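Local structure of archaemetzincin (Archaeoglobus fulgidus, 3ZVS) at residues I3-L8 / H13-L18; P23-A28 / E114-I119; L40-A45 / L56-P61; Y50-I55 / N79-E84; C132-S137 / R152-K157. The protein is probably a zinc-dependent metalloprotease of the metzincin kind, holding one catalytic and one apparently structural zinc ion, with an unknown natural substrate. One frame throughout, in Å; residues are numbered along the deposited sequence.

Contact 1 of 5, residues I3-L8 / H13-L18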
# COMPACT_ATOMS: atom_id res chain seq x y z
N ILE A 3 -0.44 -11.50 6.73
CA ILE A 3 -0.11 -10.13 6.34
C ILE A 3 0.21 -9.39 7.63
O ILE A 3 -0.62 -9.37 8.54
CB ILE A 3 -1.29 -9.42 5.64
CG1 ILE A 3 -1.68 -10.19 4.37
CG2 ILE A 3 -0.94 -7.96 5.35
CD1 ILE A 3 -2.98 -9.75 3.74
N TYR A 4 1.39 -8.78 7.67
CA TYR A 4 1.85 -7.98 8.80
C TYR A 4 1.77 -6.54 8.38
O TYR A 4 2.44 -6.13 7.43
CB TYR A 4 3.29 -8.35 9.15
CG TYR A 4 3.42 -9.79 9.59
CD1 TYR A 4 3.57 -10.80 8.66
CD2 TYR A 4 3.35 -10.14 10.93
CE1 TYR A 4 3.68 -12.11 9.04
CE2 TYR A 4 3.45 -11.46 11.33
CZ TYR A 4 3.62 -12.43 10.38
OH TYR A 4 3.72 -13.75 10.77
N ILE A 5 0.95 -5.75 9.06
CA ILE A 5 0.88 -4.32 8.82
C ILE A 5 1.84 -3.62 9.76
O ILE A 5 1.76 -3.77 10.96
CB ILE A 5 -0.54 -3.78 9.05
CG1 ILE A 5 -1.56 -4.49 8.16
CG2 ILE A 5 -0.62 -2.29 8.82
CD1 ILE A 5 -2.99 -4.31 8.61
N GLN A 6 2.76 -2.86 9.17
CA GLN A 6 3.73 -2.09 9.92
C GLN A 6 3.36 -0.59 9.83
O GLN A 6 3.63 0.07 8.82
CB GLN A 6 5.15 -2.28 9.37
CG GLN A 6 6.19 -1.38 10.03
CD GLN A 6 6.29 -1.65 11.51
OE1 GLN A 6 6.71 -2.73 11.93
NE2 GLN A 6 5.88 -0.70 12.31
N PRO A 7 2.75 -0.04 10.89
CA PRO A 7 2.45 1.39 10.87
C PRO A 7 3.74 2.20 10.93
O PRO A 7 4.60 1.94 11.80
CB PRO A 7 1.56 1.59 12.14
CG PRO A 7 1.19 0.20 12.57
CD PRO A 7 2.35 -0.66 12.16
N LEU A 8 3.88 3.16 10.05
CA LEU A 8 5.06 4.01 9.97
C LEU A 8 4.62 5.45 9.86
O LEU A 8 4.34 5.93 8.75
CB LEU A 8 5.90 3.65 8.76
CG LEU A 8 6.49 2.25 8.72
CD1 LEU A 8 7.08 1.97 7.35
CD2 LEU A 8 7.53 2.04 9.76
N HIS A 13 -6.23 4.76 13.32
CA HIS A 13 -7.57 4.43 12.83
C HIS A 13 -7.44 3.86 11.41
O HIS A 13 -8.17 2.91 11.03
CB HIS A 13 -8.51 5.66 12.87
CG HIS A 13 -8.78 6.16 14.25
ND1 HIS A 13 -9.56 5.47 15.16
CD2 HIS A 13 -8.37 7.29 14.89
CE1 HIS A 13 -9.61 6.14 16.29
NE2 HIS A 13 -8.90 7.25 16.16
N THR A 14 -6.51 4.40 10.62
CA THR A 14 -6.32 3.94 9.24
C THR A 14 -5.75 2.53 9.20
O THR A 14 -6.11 1.68 8.37
CB THR A 14 -5.41 4.92 8.51
OG1 THR A 14 -6.00 6.22 8.59
CG2 THR A 14 -5.23 4.54 7.04
N VAL A 15 -4.87 2.25 10.16
CA VAL A 15 -4.38 0.92 10.32
C VAL A 15 -5.53 -0.05 10.64
O VAL A 15 -5.56 -1.18 10.10
CB VAL A 15 -3.29 0.86 11.43
CG1 VAL A 15 -2.91 -0.59 11.74
CG2 VAL A 15 -2.08 1.69 11.00
N GLU A 16 -6.43 0.36 11.53
CA GLU A 16 -7.60 -0.44 11.88
C GLU A 16 -8.46 -0.73 10.65
O GLU A 16 -8.96 -1.84 10.52
CB GLU A 16 -8.46 0.29 12.92
CG GLU A 16 -7.87 0.33 14.32
CD GLU A 16 -8.62 1.28 15.29
OE1 GLU A 16 -9.58 2.00 14.90
OE2 GLU A 16 -8.23 1.31 16.48
N VAL A 17 -8.61 0.23 9.75
CA VAL A 17 -9.33 -0.01 8.49
C VAL A 17 -8.75 -1.20 7.77
O VAL A 17 -9.48 -2.10 7.30
CB VAL A 17 -9.25 1.22 7.55
CG1 VAL A 17 -9.67 0.86 6.11
CG2 VAL A 17 -10.07 2.37 8.12
N LEU A 18 -7.42 -1.24 7.65
CA LEU A 18 -6.80 -2.33 6.95
C LEU A 18 -6.90 -3.62 7.72
O LEU A 18 -7.16 -4.68 7.13
CB LEU A 18 -5.32 -1.97 6.66
CG LEU A 18 -5.22 -0.83 5.67
CD1 LEU A 18 -3.73 -0.49 5.45
CD2 LEU A 18 -5.87 -1.14 4.34

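Contact 2 of 5, residues P23-A28 / E114-I119. With ZN (zinc ion), chain D.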
# COMPACT_ATOMS: atom_id res chain seq x y z
N PRO A 23 -8.33 -9.16 5.91
CA PRO A 23 -8.50 -10.61 6.12
C PRO A 23 -9.46 -11.25 5.12
O PRO A 23 -9.13 -12.28 4.55
CB PRO A 23 -9.05 -10.69 7.54
CG PRO A 23 -8.49 -9.47 8.22
CD PRO A 23 -8.53 -8.40 7.16
N LYS A 24 -10.61 -10.63 4.91
CA LYS A 24 -11.61 -11.20 4.01
C LYS A 24 -11.12 -11.16 2.56
O LYS A 24 -11.34 -12.11 1.82
CB LYS A 24 -12.91 -10.43 4.16
CG LYS A 24 -14.02 -10.91 3.26
CD LYS A 24 -15.19 -9.96 3.31
CE LYS A 24 -16.23 -10.33 2.27
NZ LYS A 24 -17.45 -9.49 2.40
N ILE A 25 -10.46 -10.07 2.17
CA ILE A 25 -10.00 -9.93 0.79
C ILE A 25 -8.95 -10.97 0.40
O ILE A 25 -8.96 -11.49 -0.72
CB ILE A 25 -9.45 -8.49 0.57
CG1 ILE A 25 -10.61 -7.52 0.72
CG2 ILE A 25 -8.82 -8.35 -0.81
CD1 ILE A 25 -10.17 -6.06 0.68
N PHE A 26 -8.06 -11.29 1.32
CA PHE A 26 -6.94 -12.17 1.04
C PHE A 26 -7.05 -13.55 1.69
O PHE A 26 -6.15 -14.37 1.54
CB PHE A 26 -5.62 -11.49 1.42
CG PHE A 26 -5.26 -10.39 0.50
CD1 PHE A 26 -4.80 -10.67 -0.79
CD2 PHE A 26 -5.41 -9.09 0.88
CE1 PHE A 26 -4.46 -9.66 -1.64
CE2 PHE A 26 -5.08 -8.04 0.01
CZ PHE A 26 -4.60 -8.36 -1.27
N ASN A 27 -8.16 -13.78 2.38
CA ASN A 27 -8.33 -14.96 3.22
C ASN A 27 -7.08 -15.16 4.04
O ASN A 27 -6.44 -16.21 4.00
CB ASN A 27 -8.61 -16.20 2.36
CG ASN A 27 -9.07 -17.41 3.19
OD1 ASN A 27 -9.84 -17.28 4.16
ND2 ASN A 27 -8.61 -18.60 2.79
N ALA A 28 -6.69 -14.10 4.76
CA ALA A 28 -5.40 -14.09 5.44
C ALA A 28 -5.55 -13.79 6.92
O ALA A 28 -6.54 -13.20 7.34
CB ALA A 28 -4.48 -13.06 4.79
N GLU A 114 -5.69 0.85 -2.44
CA GLU A 114 -4.28 0.99 -2.68
C GLU A 114 -3.45 -0.00 -1.85
O GLU A 114 -2.40 -0.48 -2.30
CB GLU A 114 -3.86 2.45 -2.46
CG GLU A 114 -4.53 3.38 -3.48
CD GLU A 114 -4.15 3.05 -4.88
OE1 GLU A 114 -3.09 3.54 -5.29
OE2 GLU A 114 -4.84 2.28 -5.57
N ALA A 115 -3.92 -0.35 -0.66
CA ALA A 115 -3.28 -1.44 0.09
C ALA A 115 -3.39 -2.79 -0.64
O ALA A 115 -2.43 -3.52 -0.74
CB ALA A 115 -3.90 -1.57 1.50
N VAL A 116 -4.59 -3.10 -1.12
CA VAL A 116 -4.82 -4.32 -1.87
C VAL A 116 -3.92 -4.37 -3.09
O VAL A 116 -3.32 -5.41 -3.39
CB VAL A 116 -6.29 -4.42 -2.24
CG1 VAL A 116 -6.55 -5.56 -3.23
CG2 VAL A 116 -7.14 -4.69 -0.98
N HIS A 117 -3.80 -3.24 -3.79
CA HIS A 117 -2.92 -3.13 -4.97
C HIS A 117 -1.47 -3.51 -4.62
O HIS A 117 -0.82 -4.29 -5.29
CB HIS A 117 -3.00 -1.70 -5.49
CG HIS A 117 -2.17 -1.45 -6.70
ND1 HIS A 117 -2.68 -1.54 -7.98
CD2 HIS A 117 -0.85 -1.15 -6.84
CE1 HIS A 117 -1.72 -1.26 -8.86
NE2 HIS A 117 -0.60 -1.02 -8.19
N GLU A 118 -0.95 -2.91 -3.55
CA GLU A 118 0.42 -3.19 -3.16
C GLU A 118 0.62 -4.66 -2.79
O GLU A 118 1.59 -5.29 -3.15
CB GLU A 118 0.83 -2.29 -1.98
CG GLU A 118 0.96 -0.82 -2.35
CD GLU A 118 1.81 -0.58 -3.57
OE1 GLU A 118 2.89 -1.22 -3.70
OE2 GLU A 118 1.43 0.24 -4.42
N ILE A 119 -0.30 -5.21 -2.02
CA ILE A 119 -0.18 -6.60 -1.60
C ILE A 119 -0.28 -7.51 -2.83
O ILE A 119 0.43 -8.49 -2.92
CB ILE A 119 -1.23 -6.94 -0.50
CG1 ILE A 119 -0.91 -6.22 0.80
CG2 ILE A 119 -1.31 -8.43 -0.24
CD1 ILE A 119 -2.11 -6.11 1.71
ZN ZN D . 1.34 -0.93 -8.93

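Contact 3 of 5, residues L40-A45 / L56-P61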
# COMPACT_ATOMS: atom_id res chain seq x y z
N LEU A 40 13.91 8.66 9.54
CA LEU A 40 14.57 9.82 8.96
C LEU A 40 15.72 9.48 8.01
O LEU A 40 16.06 10.29 7.16
CB LEU A 40 15.05 10.78 10.06
CG LEU A 40 13.93 11.51 10.77
CD1 LEU A 40 14.50 12.19 12.02
CD2 LEU A 40 13.23 12.53 9.90
N LYS A 41 16.27 8.27 8.10
CA LYS A 41 17.25 7.81 7.12
C LYS A 41 16.69 7.91 5.71
O LYS A 41 17.42 8.06 4.75
CB LYS A 41 17.64 6.35 7.35
CG LYS A 41 18.33 6.07 8.68
CD LYS A 41 19.71 6.72 8.73
CE LYS A 41 20.41 6.46 10.07
NZ LYS A 41 20.69 5.01 10.29
N CYS A 42 15.37 7.77 5.61
CA CYS A 42 14.70 7.69 4.32
C CYS A 42 14.05 9.01 3.92
O CYS A 42 13.29 9.04 2.96
CB CYS A 42 13.62 6.59 4.36
SG CYS A 42 14.25 4.90 4.48
N TYR A 43 14.35 10.10 4.63
CA TYR A 43 13.79 11.40 4.35
C TYR A 43 14.68 12.15 3.42
O TYR A 43 15.90 12.25 3.65
CB TYR A 43 13.60 12.20 5.67
CG TYR A 43 13.13 13.64 5.53
CD1 TYR A 43 11.83 13.97 5.09
CD2 TYR A 43 13.98 14.69 5.84
CE1 TYR A 43 11.43 15.31 4.98
CE2 TYR A 43 13.59 16.02 5.72
CZ TYR A 43 12.31 16.32 5.29
OH TYR A 43 11.97 17.67 5.18
N ASN A 44 14.11 12.67 2.35
CA ASN A 44 14.80 13.54 1.41
C ASN A 44 14.41 14.95 1.75
O ASN A 44 13.29 15.40 1.48
CB ASN A 44 14.47 13.20 -0.04
CG ASN A 44 15.17 14.08 -1.03
OD1 ASN A 44 15.31 15.28 -0.83
ND2 ASN A 44 15.59 13.49 -2.14
N ALA A 45 15.34 15.66 2.36
CA ALA A 45 15.08 16.99 2.89
C ALA A 45 14.79 17.99 1.78
O ALA A 45 14.00 18.92 1.98
CB ALA A 45 16.28 17.45 3.69
N LEU A 56 11.20 0.31 2.16
CA LEU A 56 11.11 -1.14 1.95
C LEU A 56 12.27 -1.91 2.55
O LEU A 56 12.11 -2.95 3.16
CB LEU A 56 11.09 -1.49 0.46
CG LEU A 56 9.83 -1.31 -0.33
CD1 LEU A 56 10.02 -1.83 -1.75
CD2 LEU A 56 8.69 -2.06 0.33
N ARG A 57 13.49 -1.39 2.35
CA ARG A 57 14.69 -2.07 2.81
C ARG A 57 14.68 -2.27 4.31
O ARG A 57 15.29 -3.20 4.82
CB ARG A 57 15.94 -1.25 2.45
CG ARG A 57 16.61 -1.68 1.17
CD ARG A 57 18.06 -1.14 1.09
NE ARG A 57 18.14 0.29 1.38
CZ ARG A 57 17.88 1.24 0.49
NH1 ARG A 57 17.51 0.92 -0.74
NH2 ARG A 57 17.96 2.49 0.86
N MET A 58 14.02 -1.38 5.04
CA MET A 58 14.05 -1.39 6.49
C MET A 58 12.94 -2.28 7.10
O MET A 58 12.94 -2.61 8.30
CB MET A 58 14.02 0.07 6.97
CG MET A 58 15.30 0.88 6.56
SD MET A 58 15.42 2.70 6.93
CE MET A 58 15.69 2.65 8.68
N LEU A 59 11.99 -2.72 6.27
CA LEU A 59 10.95 -3.62 6.73
C LEU A 59 11.52 -5.02 6.88
O LEU A 59 12.45 -5.39 6.16
CB LEU A 59 9.80 -3.61 5.72
CG LEU A 59 8.98 -2.31 5.69
CD1 LEU A 59 7.99 -2.34 4.53
CD2 LEU A 59 8.26 -2.07 7.02
N PRO A 60 10.94 -5.82 7.78
CA PRO A 60 11.40 -7.21 7.85
C PRO A 60 10.96 -7.96 6.61
O PRO A 60 9.84 -7.73 6.15
CB PRO A 60 10.69 -7.75 9.09
CG PRO A 60 9.48 -6.92 9.25
CD PRO A 60 9.85 -5.55 8.73
N PRO A 61 11.82 -8.83 6.06
CA PRO A 61 11.46 -9.60 4.87
C PRO A 61 10.60 -10.83 5.20
O PRO A 61 10.97 -11.97 4.94
CB PRO A 61 12.83 -10.02 4.31
CG PRO A 61 13.71 -10.09 5.50
CD PRO A 61 13.22 -9.05 6.47

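Contact 4 of 5, residues Y50-I55 / N79-E84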
# COMPACT_ATOMS: atom_id res chain seq x y z
N TYR A 50 9.68 11.07 1.63
CA TYR A 50 10.44 9.90 2.00
C TYR A 50 10.59 8.98 0.80
O TYR A 50 9.67 8.83 -0.03
CB TYR A 50 9.77 9.16 3.18
CG TYR A 50 9.86 9.91 4.48
CD1 TYR A 50 9.05 11.02 4.72
CD2 TYR A 50 10.76 9.52 5.48
CE1 TYR A 50 9.14 11.75 5.93
CE2 TYR A 50 10.85 10.21 6.69
CZ TYR A 50 10.04 11.32 6.91
OH TYR A 50 10.16 12.01 8.11
N ASN A 51 11.76 8.38 0.65
CA ASN A 51 11.99 7.46 -0.44
C ASN A 51 11.44 6.08 -0.11
O ASN A 51 11.77 5.46 0.91
CB ASN A 51 13.49 7.38 -0.73
CG ASN A 51 13.79 6.46 -1.88
OD1 ASN A 51 13.84 5.25 -1.72
ND2 ASN A 51 13.97 7.03 -3.07
N SER A 52 10.54 5.59 -0.98
CA SER A 52 9.89 4.32 -0.77
C SER A 52 10.78 3.10 -0.78
O SER A 52 10.56 2.14 -0.02
CB SER A 52 8.78 4.15 -1.84
OG SER A 52 9.30 4.14 -3.16
N THR A 53 11.84 3.15 -1.62
CA THR A 53 12.77 2.04 -1.73
C THR A 53 13.55 1.88 -0.43
O THR A 53 13.77 0.78 0.05
CB THR A 53 13.72 2.28 -2.90
OG1 THR A 53 12.97 2.74 -4.03
CG2 THR A 53 14.48 1.01 -3.27
N CYS A 54 13.95 3.01 0.12
CA CYS A 54 14.58 3.08 1.43
C CYS A 54 13.67 2.44 2.49
O CYS A 54 14.12 1.59 3.27
CB CYS A 54 14.91 4.54 1.73
SG CYS A 54 15.83 4.88 3.24
N ILE A 55 12.40 2.84 2.54
CA ILE A 55 11.47 2.30 3.52
C ILE A 55 11.35 0.79 3.38
O ILE A 55 11.41 0.06 4.36
CB ILE A 55 10.09 2.95 3.38
CG1 ILE A 55 10.18 4.44 3.75
CG2 ILE A 55 9.08 2.23 4.25
CD1 ILE A 55 8.93 5.21 3.38
N ASN A 79 7.62 11.77 -9.39
CA ASN A 79 7.29 12.91 -8.55
C ASN A 79 6.75 12.45 -7.18
O ASN A 79 7.08 13.02 -6.13
CB ASN A 79 6.32 13.87 -9.25
CG ASN A 79 5.04 13.20 -9.76
OD1 ASN A 79 4.99 12.00 -10.02
ND2 ASN A 79 3.99 14.00 -9.89
N PHE A 80 5.90 11.41 -7.19
CA PHE A 80 5.44 10.68 -6.00
C PHE A 80 5.11 9.29 -6.48
O PHE A 80 5.00 9.04 -7.68
CB PHE A 80 4.23 11.34 -5.33
CG PHE A 80 2.95 11.22 -6.11
CD1 PHE A 80 2.12 10.12 -5.92
CD2 PHE A 80 2.59 12.20 -7.02
CE1 PHE A 80 0.93 10.01 -6.64
CE2 PHE A 80 1.41 12.09 -7.76
CZ PHE A 80 0.58 11.00 -7.57
N VAL A 81 4.90 8.38 -5.54
CA VAL A 81 4.30 7.07 -5.81
C VAL A 81 3.27 6.84 -4.70
O VAL A 81 3.40 7.36 -3.58
CB VAL A 81 5.33 5.90 -5.82
CG1 VAL A 81 6.33 6.06 -6.94
CG2 VAL A 81 6.06 5.77 -4.48
N PHE A 82 2.23 6.07 -4.99
CA PHE A 82 1.34 5.63 -3.94
C PHE A 82 1.97 4.54 -3.08
O PHE A 82 1.56 4.30 -1.95
CB PHE A 82 0.02 5.10 -4.50
CG PHE A 82 -0.80 6.14 -5.20
CD1 PHE A 82 -1.40 7.18 -4.50
CD2 PHE A 82 -1.06 6.04 -6.58
CE1 PHE A 82 -2.20 8.11 -5.13
CE2 PHE A 82 -1.83 7.00 -7.21
CZ PHE A 82 -2.41 8.04 -6.48
N GLY A 83 2.96 3.85 -3.63
CA GLY A 83 3.54 2.73 -2.95
C GLY A 83 4.69 2.15 -3.78
O GLY A 83 4.98 2.61 -4.89
N GLU A 84 5.31 1.14 -3.22
CA GLU A 84 6.35 0.36 -3.87
C GLU A 84 6.31 -1.04 -3.28
O GLU A 84 6.07 -1.22 -2.07
CB GLU A 84 7.75 0.97 -3.74
CG GLU A 84 8.78 0.24 -4.67
CD GLU A 84 10.19 0.80 -4.68
OE1 GLU A 84 10.42 1.80 -4.03
OE2 GLU A 84 11.05 0.22 -5.38

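Contact 5 of 5, residues C132-S137 / R152-K157. With ZN (zinc ion), chain E.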
# COMPACT_ATOMS: atom_id res chain seq x y z
N CYS A 132 -10.00 -3.79 -12.63
CA CYS A 132 -9.23 -4.53 -11.64
C CYS A 132 -8.49 -3.57 -10.73
O CYS A 132 -7.95 -2.57 -11.20
CB CYS A 132 -8.21 -5.41 -12.36
SG CYS A 132 -7.29 -6.54 -11.28
N VAL A 133 -8.37 -3.94 -9.44
CA VAL A 133 -7.59 -3.17 -8.47
C VAL A 133 -6.11 -3.11 -8.84
O VAL A 133 -5.42 -2.20 -8.40
CB VAL A 133 -7.79 -3.80 -7.07
CG1 VAL A 133 -7.14 -5.18 -6.97
CG2 VAL A 133 -7.31 -2.87 -5.98
N MET A 134 -5.62 -4.07 -9.64
CA MET A 134 -4.24 -4.06 -10.10
C MET A 134 -3.94 -3.11 -11.25
O MET A 134 -2.78 -3.02 -11.67
CB MET A 134 -3.74 -5.49 -10.44
CG MET A 134 -3.60 -6.44 -9.21
SD MET A 134 -2.69 -5.71 -7.81
CE MET A 134 -1.12 -5.25 -8.59
N ARG A 135 -4.92 -2.36 -11.73
CA ARG A 135 -4.61 -1.28 -12.68
C ARG A 135 -3.65 -0.31 -12.03
O ARG A 135 -3.83 0.07 -10.85
CB ARG A 135 -5.85 -0.46 -13.00
CG ARG A 135 -6.82 -1.05 -13.97
CD ARG A 135 -7.81 0.08 -14.36
NE ARG A 135 -9.06 -0.42 -14.92
CZ ARG A 135 -10.21 0.23 -14.88
NH1 ARG A 135 -10.32 1.42 -14.27
NH2 ARG A 135 -11.27 -0.32 -15.46
N PHE A 136 -2.65 0.15 -12.77
CA PHE A 136 -1.91 1.33 -12.38
C PHE A 136 -2.81 2.54 -12.31
O PHE A 136 -3.66 2.74 -13.20
CB PHE A 136 -0.78 1.58 -13.37
CG PHE A 136 -0.04 2.87 -13.12
CD1 PHE A 136 0.97 2.95 -12.18
CD2 PHE A 136 -0.41 4.03 -13.82
CE1 PHE A 136 1.62 4.14 -11.95
CE2 PHE A 136 0.27 5.23 -13.58
CZ PHE A 136 1.28 5.26 -12.64
N SER A 137 -2.65 3.36 -11.27
CA SER A 137 -3.38 4.62 -11.16
C SER A 137 -2.44 5.78 -11.20
O SER A 137 -1.52 5.88 -10.37
CB SER A 137 -4.18 4.69 -9.85
OG SER A 137 -5.13 3.64 -9.76
N ARG A 152 -11.04 -11.52 -12.57
CA ARG A 152 -11.00 -12.98 -12.56
C ARG A 152 -9.63 -13.52 -12.95
O ARG A 152 -9.19 -14.54 -12.44
CB ARG A 152 -12.08 -13.58 -13.49
CG ARG A 152 -13.49 -13.22 -13.08
CD ARG A 152 -14.55 -13.90 -13.98
NE ARG A 152 -14.65 -13.30 -15.30
CZ ARG A 152 -14.26 -13.85 -16.45
NH1 ARG A 152 -13.69 -15.03 -16.46
NH2 ARG A 152 -14.41 -13.18 -17.59
N GLU A 153 -8.92 -12.83 -13.83
CA GLU A 153 -7.59 -13.26 -14.20
C GLU A 153 -6.63 -13.16 -13.02
O GLU A 153 -5.89 -14.09 -12.75
CB GLU A 153 -7.05 -12.47 -15.39
CG GLU A 153 -7.80 -12.82 -16.66
CD GLU A 153 -7.12 -12.27 -17.87
OE1 GLU A 153 -6.60 -11.13 -17.81
OE2 GLU A 153 -7.10 -12.98 -18.92
N CYS A 154 -6.61 -12.02 -12.34
CA CYS A 154 -5.68 -11.84 -11.24
C CYS A 154 -6.04 -12.72 -10.07
O CYS A 154 -5.14 -13.29 -9.42
CB CYS A 154 -5.68 -10.39 -10.82
SG CYS A 154 -4.84 -9.29 -11.98
N ALA A 155 -7.33 -12.89 -9.82
CA ALA A 155 -7.78 -13.74 -8.72
C ALA A 155 -7.32 -15.18 -8.94
O ALA A 155 -6.94 -15.86 -7.98
CB ALA A 155 -9.26 -13.66 -8.55
N SER A 156 -7.30 -15.62 -10.19
CA SER A 156 -6.93 -17.00 -10.50
C SER A 156 -5.46 -17.26 -10.20
O SER A 156 -5.07 -18.39 -9.94
CB SER A 156 -7.24 -17.31 -11.96
OG SER A 156 -6.34 -16.72 -12.84
N LYS A 157 -4.66 -16.21 -10.21
CA LYS A 157 -3.20 -16.31 -10.09
C LYS A 157 -2.72 -16.25 -8.63
O LYS A 157 -1.56 -16.56 -8.34
CB LYS A 157 -2.55 -15.18 -10.88
CG LYS A 157 -2.63 -15.26 -12.39
CD LYS A 157 -2.03 -13.96 -12.96
CE LYS A 157 -1.83 -13.97 -14.46
NZ LYS A 157 -3.08 -13.73 -15.17
ZN ZN E . -6.52 -8.02 -12.94

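Contact 1 of 5, residues I3-L8 / H13-L18
V15 forks over the strand with one methyl for each of two partners. Its CG2 sits on the flank of the proline ring, 3.8 Å from P7 CB, with the two side chains meeting at about a right angle. The other branch is looser: V15 CG1 lies 4.1 Å from I5 CG2, the valine and isoleucine sliding past each other in opposite directions. I5 is the bump that enters the hollow between V15 and L18, one helical turn apart. Its CG2 turns to the valine, while the extended end of the chain (chi2 163°) pushes CD1 against the root of the leucine, 3.8 Å from L18 CB. Strand 3-7 and helix 13-18 run almost antiparallel, at 169° with axes 9.7 Å apart, as the first two elements of a beta-alpha-beta crossover completed by strand 29-32. V30 and V68, on the flanking strands, also touch I5, and V32 meets V15. On the same face of the sheet, L18 packs on A115 of helix 104-122.

Contact 2 of 5, residues P23-A28 / E114-I119
F26 lays its ring against I119, whose CG2 stands over one face, 3.8 Å from the ring centroid and 23° off the normal, in a CH-pi contact. The approach is closest at the rim, where F26 CZ comes within 3.4 Å of I119 CG2. The opposite face is met by CG2 of its own neighbour I25, leaving the ring sandwiched between two isoleucine methyls. V116 holds the far edge: its carbonyl O lies in the ring plane, and its CG1 is 3.9 Å from F26 CZ. The valine's other branch works separately, with V116 CG2 3.7 Å from I25 CD1. Cutting F26 back to an alanine is likely to open a gap beneath I119 and leave V116 CG1 without its aromatic neighbour.

Helix 12-26 ends here in a Schellman motif, with N27 at positive phi and A28 N hydrogen-bonded to P23 O, which fixes the last turn that carries the phenylalanine. L22 backs both V116 and I119, and L123 touches the F26 ring. On another face of helix 114-119, H117 NE2 binds the catalytic zinc at 2.1 Å, with H121 of the same HExxH motif and H127, which follows it; its ND1 is hydrogen-bonded to V133 O. No hydrogen bond crosses between the two segments, so here the zinc-binding helix rests on helix 12-26 through apolar side chains and an aromatic ring.

Contact 3 of 5, residues L40-A45 / L56-P61
C42 and M58 meet sulfur to sulfur beside the disulfide that C42 forms with C54, a cross-link tying the start of the hairpin of strands 43-44 and 49-51 to the helix that follows it, 52-58. The inner part of the contact is close: C42 SG lies 3.5 Å from M58 SD. Both residues were modelled in two conformers, so this spacing belongs to one arrangement and is somewhat uncertain. C42 itself is buried, and its turn is set by the hydrogen bond from Y43 N to L40 O (3.1 Å), which closes the 3-10 segment, while its backbone pairs with N51 of the next strand.

The outer part is loose. K41 directs CB at the methionine, but K41 CB stays 4.3 Å from M58 SD, and the end of this exposed side chain leads away. M58 is exposed as well, and also touches S39. Its last turn of helix is closed by L59 N hydrogen-bonding to L56 O, after which the chain leaves as a loop. In the conformer described, the methionine runs extended as far as its sulfur (chi2 175°), bringing SD to the disulfide; a bend at chi3 of 74° then carries the terminal methyl off, leaving M58 CE 5.0 Å from C42 SG.

Contact 4 of 5, residues Y50-I55 / N79-E84
E84 lies along S52, its CB 3.6 Å from S52 OG, and ends with its carboxylate at the first turn of helix 52-58. This is an N-capped helix start, with N51 OD1 accepting from C54 N at 2.9 Å and 164°, in the carbonyl plane of the asparagine. One glutamate oxygen serves two hydroxyls. T53 OG1 donates to E84 OE1 on the syn lone pair at 2.7 Å, while S52 OG reaches E84 OE1 at 2.7 Å from the anti side, 20° out of the carboxylate plane. Y74 O is a second acceptor for S52 OG, whose one proton is probably shared or alternates between them. With CG anti to the backbone N (chi1 -170°) and the chain extended beyond it, the acid spans from strand 83-84 to the helix. With an alanine for E84, T53 OG1 would probably lose this acceptor and S52 OG keep only Y74 O of the two named here, breaking the polar link.

Strand 83-85 is the antiparallel edge strand, which in metzincins borders the substrate cleft; consistent with this, the E84 side chain is about 5 Å from that of E118. V81 completes the contact through its CG2, 3.9 Å from S52 OG.

Contact 5 of 5, residues C132-S137 / R152-K157
C132 SG is held by the second, apparently structural, zinc ion at 2.4 Å and by the backbone of M134, whose N points an N-H at the sulfur from 3.4 Å, at 162°. Across the contact C154 SG binds the same ion at 2.3 Å. C132 SG and C154 SG stand 3.7 Å apart and subtend about 107° at the metal, close to tetrahedral, with C128 and C151 completing the four-cysteine site. C132 puts its sulfur anti to the backbone N (chi1 -174°), which points it across to helix 152-157. M134 CG skims the same helix, 4.2 Å from C154 SG, before bends at chi2 and chi3 lead the chain away to H117 and H121. This methionine sits in a type I turn closed by R135 N hydrogen-bonding to C132 O, consistent with the Met-turn beneath the catalytic zinc in metzincins. Four thiolates would concentrate negative charge round the ion; the N-H to C132 SG is likely to relieve some of it, while the zinc ties this turn to the C-terminal helix.

In the fold
Contacts 1 and 2 share helix 12-26 and lie about 12 Å apart (all distances here run between centres), in series along the chain and joined where L18 packs on A115. Contacts 3 and 4, only about 9 Å apart, share helix 52-58 and the small three-stranded sheet; their segments alternate in sequence, and the C42-C54 disulfide connects them. Both fall within the span between the segments of contact 2, on the opposite side of the chain's centre. Contact 5 comes last, about 12 Å from contact 2 and 28 Å from contact 3. The catalytic zinc helix thus stands between strand 83-85 of contact 4 and the turn of contact 5, which carries the second zinc site and probably the Met-turn.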